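Local coordinates for uncharacterized protein aq_328 (Aquifex aeolicus, PDB 1R4V) that is of unknown function but adopts an ancestral histone fold and may take part in protein heterodimerization, at residues A[65-70]-A[82-87]. Sequence-based numbering, arbitrary orientation.
Sequences YGAEQR and ADLNIT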
ATOM      1  N   TYR A  65      -3.622  14.064  -0.155  1.00 18.33           N
ATOM      2  CA  TYR A  65      -3.202  15.425  -0.484  1.00 17.74           C
ATOM      3  C   TYR A  65      -4.112  16.027  -1.557  1.00 15.86           C
ATOM      4  O   TYR A  65      -4.323  15.445  -2.629  1.00 16.75           O
ATOM      5  CB  TYR A  65      -1.752  15.444  -1.007  1.00 20.02           C
ATOM      6  CG  TYR A  65      -1.292  16.800  -1.502  1.00 20.02           C
ATOM      7  CD1 TYR A  65      -0.872  17.782  -0.598  1.00 25.19           C
ATOM      8  CD2 TYR A  65      -1.273  17.099  -2.871  1.00 24.24           C
ATOM      9  CE1 TYR A  65      -0.446  19.058  -1.055  1.00 24.17           C
ATOM     10  CE2 TYR A  65      -0.839  18.352  -3.338  1.00 22.56           C
ATOM     11  CZ  TYR A  65      -0.443  19.331  -2.433  1.00 24.57           C
ATOM     12  OH  TYR A  65      -0.005  20.547  -2.941  1.00 21.87           O
ATOM     13  N   GLY A  66      -4.672  17.175  -1.239  1.00 17.99           N
ATOM     14  CA  GLY A  66      -5.598  17.872  -2.129  1.00 19.43           C
ATOM     15  C   GLY A  66      -7.009  17.326  -2.180  1.00 17.92           C
ATOM     16  O   GLY A  66      -7.858  17.965  -2.805  1.00 17.11           O
ATOM     17  N   ALA A  67      -7.292  16.212  -1.504  1.00 17.18           N
ATOM     18  CA  ALA A  67      -8.573  15.535  -1.661  1.00 18.69           C
ATOM     19  C   ALA A  67      -9.791  16.302  -1.127  1.00 17.73           C
ATOM     20  O   ALA A  67     -10.838  16.323  -1.767  1.00 15.90           O
ATOM     21  CB  ALA A  67      -8.554  14.136  -1.112  1.00 18.85           C
ATOM     22  N   GLU A  68      -9.686  16.917   0.036  1.00 19.11           N
ATOM     23  CA  GLU A  68     -10.798  17.719   0.541  1.00 20.64           C
ATOM     24  C   GLU A  68     -11.129  18.878  -0.373  1.00 20.59           C
ATOM     25  O   GLU A  68     -12.311  19.146  -0.593  1.00 19.51           O
ATOM     26  CB  GLU A  68     -10.514  18.202   1.958  1.00 22.48           C
ATOM     27  CG  GLU A  68     -10.516  17.063   2.952  1.00 24.28           C
ATOM     28  CD  GLU A  68     -10.252  17.516   4.385  1.00 28.09           C
ATOM     29  OE1 GLU A  68     -11.010  17.137   5.289  1.00 31.91           O
ATOM     30  OE2 GLU A  68      -9.266  18.242   4.634  1.00 40.55           O
ATOM     31  N   GLN A  69     -10.115  19.552  -0.921  1.00 18.99           N
ATOM     32  CA  GLN A  69     -10.362  20.649  -1.837  1.00 18.57           C
ATOM     33  C   GLN A  69     -11.054  20.195  -3.097  1.00 16.86           C
ATOM     34  O   GLN A  69     -12.001  20.859  -3.535  1.00 16.17           O
ATOM     35  CB  GLN A  69      -9.065  21.356  -2.224  1.00 19.92           C
ATOM     36  CG  GLN A  69      -9.280  22.470  -3.178  1.00 19.40           C
ATOM     37  CD  GLN A  69     -10.028  23.616  -2.572  1.00 22.21           C
ATOM     38  OE1 GLN A  69      -9.389  24.517  -2.046  1.00 24.28           O
ATOM     39  NE2 GLN A  69     -11.361  23.626  -2.692  1.00 17.39           N
ATOM     40  N   ARG A  70     -10.583  19.086  -3.684  1.00 14.49           N
ATOM     41  CA  ARG A  70     -11.156  18.582  -4.918  1.00 15.68           C
ATOM     42  C   ARG A  70     -12.612  18.202  -4.625  1.00 14.26           C
ATOM     43  O   ARG A  70     -13.487  18.493  -5.434  1.00 17.03           O
ATOM     44  CB  ARG A  70     -10.369  17.397  -5.451  1.00 13.34           C
ATOM     45  CG  ARG A  70      -8.948  17.748  -5.826  1.00 17.74           C
ATOM     46  CD  ARG A  70      -8.222  16.577  -6.496  1.00 18.93           C
ATOM     47  NE  ARG A  70      -6.792  16.857  -6.555  1.00 17.69           N
ATOM     48  CZ  ARG A  70      -5.874  16.342  -5.758  1.00 22.81           C
ATOM     49  NH1 ARG A  70      -6.149  15.472  -4.787  1.00 21.85           N
ATOM     50  NH2 ARG A  70      -4.640  16.751  -5.935  1.00 25.89           N
ATOM     51  N   ALA A  82     -12.175   9.823  -7.236  1.00 23.20           N
ATOM     52  CA  ALA A  82     -11.809  10.890  -8.192  1.00 23.23           C
ATOM     53  C   ALA A  82     -11.074  12.060  -7.553  1.00 22.59           C
ATOM     54  O   ALA A  82     -10.400  12.816  -8.258  1.00 24.48           O
ATOM     55  CB  ALA A  82     -13.047  11.442  -8.846  1.00 25.17           C
ATOM     56  N   ASP A  83     -11.236  12.227  -6.239  1.00 19.74           N
ATOM     57  CA  ASP A  83     -10.609  13.305  -5.470  1.00 20.49           C
ATOM     58  C   ASP A  83      -9.204  12.970  -4.974  1.00 20.31           C
ATOM     59  O   ASP A  83      -8.528  13.834  -4.471  1.00 19.50           O
ATOM     60  CB  ASP A  83     -11.453  13.635  -4.236  1.00 19.04           C
ATOM     61  CG  ASP A  83     -12.874  14.060  -4.584  1.00 23.66           C
ATOM     62  OD1 ASP A  83     -13.051  14.761  -5.622  1.00 28.76           O
ATOM     63  OD2 ASP A  83     -13.865  13.753  -3.875  1.00 31.45           O
ATOM     64  N   LEU A  84      -8.779  11.718  -5.040  1.00 20.15           N
ATOM     65  CA  LEU A  84      -7.471  11.328  -4.515  1.00 19.65           C
ATOM     66  C   LEU A  84      -6.331  11.734  -5.438  1.00 20.35           C
ATOM     67  O   LEU A  84      -6.526  11.985  -6.636  1.00 20.87           O
ATOM     68  CB  LEU A  84      -7.389   9.839  -4.246  1.00 18.49           C
ATOM     69  CG  LEU A  84      -8.335   9.272  -3.188  1.00 20.99           C
ATOM     70  CD1 LEU A  84      -7.951   7.833  -2.894  1.00 20.09           C
ATOM     71  CD2 LEU A  84      -8.340  10.071  -1.897  1.00 20.38           C
ATOM     72  N   ASN A  85      -5.137  11.799  -4.847  1.00 19.07           N
ATOM     73  CA  ASN A  85      -3.919  12.179  -5.531  1.00 19.54           C
ATOM     74  C   ASN A  85      -3.262  10.960  -6.210  1.00 22.10           C
ATOM     75  O   ASN A  85      -2.044  10.878  -6.218  1.00 26.16           O
ATOM     76  CB  ASN A  85      -2.989  12.853  -4.509  1.00 18.06           C
ATOM     77  CG  ASN A  85      -2.060  13.877  -5.121  1.00 22.34           C
ATOM     78  OD1 ASN A  85      -2.504  14.777  -5.822  1.00 23.36           O
ATOM     79  ND2 ASN A  85      -0.764  13.752  -4.842  1.00 22.51           N
ATOM     80  N   ILE A  86      -4.018  10.028  -6.808  1.00 20.70           N
ATOM     81  CA  ILE A  86      -3.451   8.874  -7.487  1.00 21.01           C
ATOM     82  C   ILE A  86      -2.962   9.269  -8.899  1.00 21.35           C
ATOM     83  O   ILE A  86      -3.729   9.858  -9.653  1.00 21.59           O
ATOM     84  CB  ILE A  86      -4.488   7.724  -7.555  1.00 19.37           C
ATOM     85  CG1 ILE A  86      -4.846   7.257  -6.135  1.00 19.64           C
ATOM     86  CG2 ILE A  86      -3.994   6.548  -8.388  1.00 17.87           C
ATOM     87  CD1 ILE A  86      -6.026   6.305  -6.064  1.00 22.50           C
ATOM     88  N   THR A  87      -1.698   8.950  -9.195  1.00 22.39           N
ATOM     89  CA  THR A  87      -1.013   9.152 -10.474  1.00 24.89           C
ATOM     90  C   THR A  87      -1.207   7.969 -11.395  1.00 23.90           C
ATOM     91  O   THR A  87      -1.562   6.896 -10.924  1.00 22.91           O
ATOM     92  CB  THR A  87       0.552   9.236 -10.306  1.00 26.18           C
ATOM     93  OG1 THR A  87       1.085   8.041  -9.689  1.00 31.01           O
ATOM     94  CG2 THR A  87       0.951  10.374  -9.406  1.00 28.00           C
TER
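The Asp83 carbonyl oxygen lies at the edge of the Arg70 guanidinium, near the guanidinium plane. Arg70 NH1 donates to Asp83 O at 2.9 Å, with an N-H...O angle of 154°. The donor is tilted from the plane of that carbonyl. The amide of Asn85 approaches the same guanidinium obliquely, and the two planes are nearly parallel, 14° apart. Here Arg70 NH2 reaches Asn85 OD1 at 2.9 Å in a weak hydrogen bond. Asn85 OD1 also lies at the edge of the Tyr65 ring, in its plane, 4.0 Å from Tyr65 CD2. The Tyr65 and Asn85 side chains run side by side.

Arg70 NH1 is shared. It also donates to Tyr65 O at 2.8 Å, on a lone pair of that oxygen. The Arg70 chain, extended from CG to NE, runs past Asp83 O, with Arg70 CD 3.4 Å from it. The arginine thus joins the start of helix 67-73, with Gly66 at its N-cap, to the loop between strand 78-79 and helix 88-98 in this histone-fold protein. An alanine in place of Arg70 would probably leave the carbonyls of Tyr65 and Asp83 without this shared donor and let the Asn85 amide turn more freely.

Asp83 O also takes a CA-H...O contact from Ala67 CA at 3.3 Å. The Asp83 carboxylate turns to other partners: OD1 forms a salt bridge with Arg76, and OD2 accepts from Ala80 N. On the apolar side, Ala67 CB touches Leu84 CD2 at 4.1 Å, and both side chains rest on Ile79.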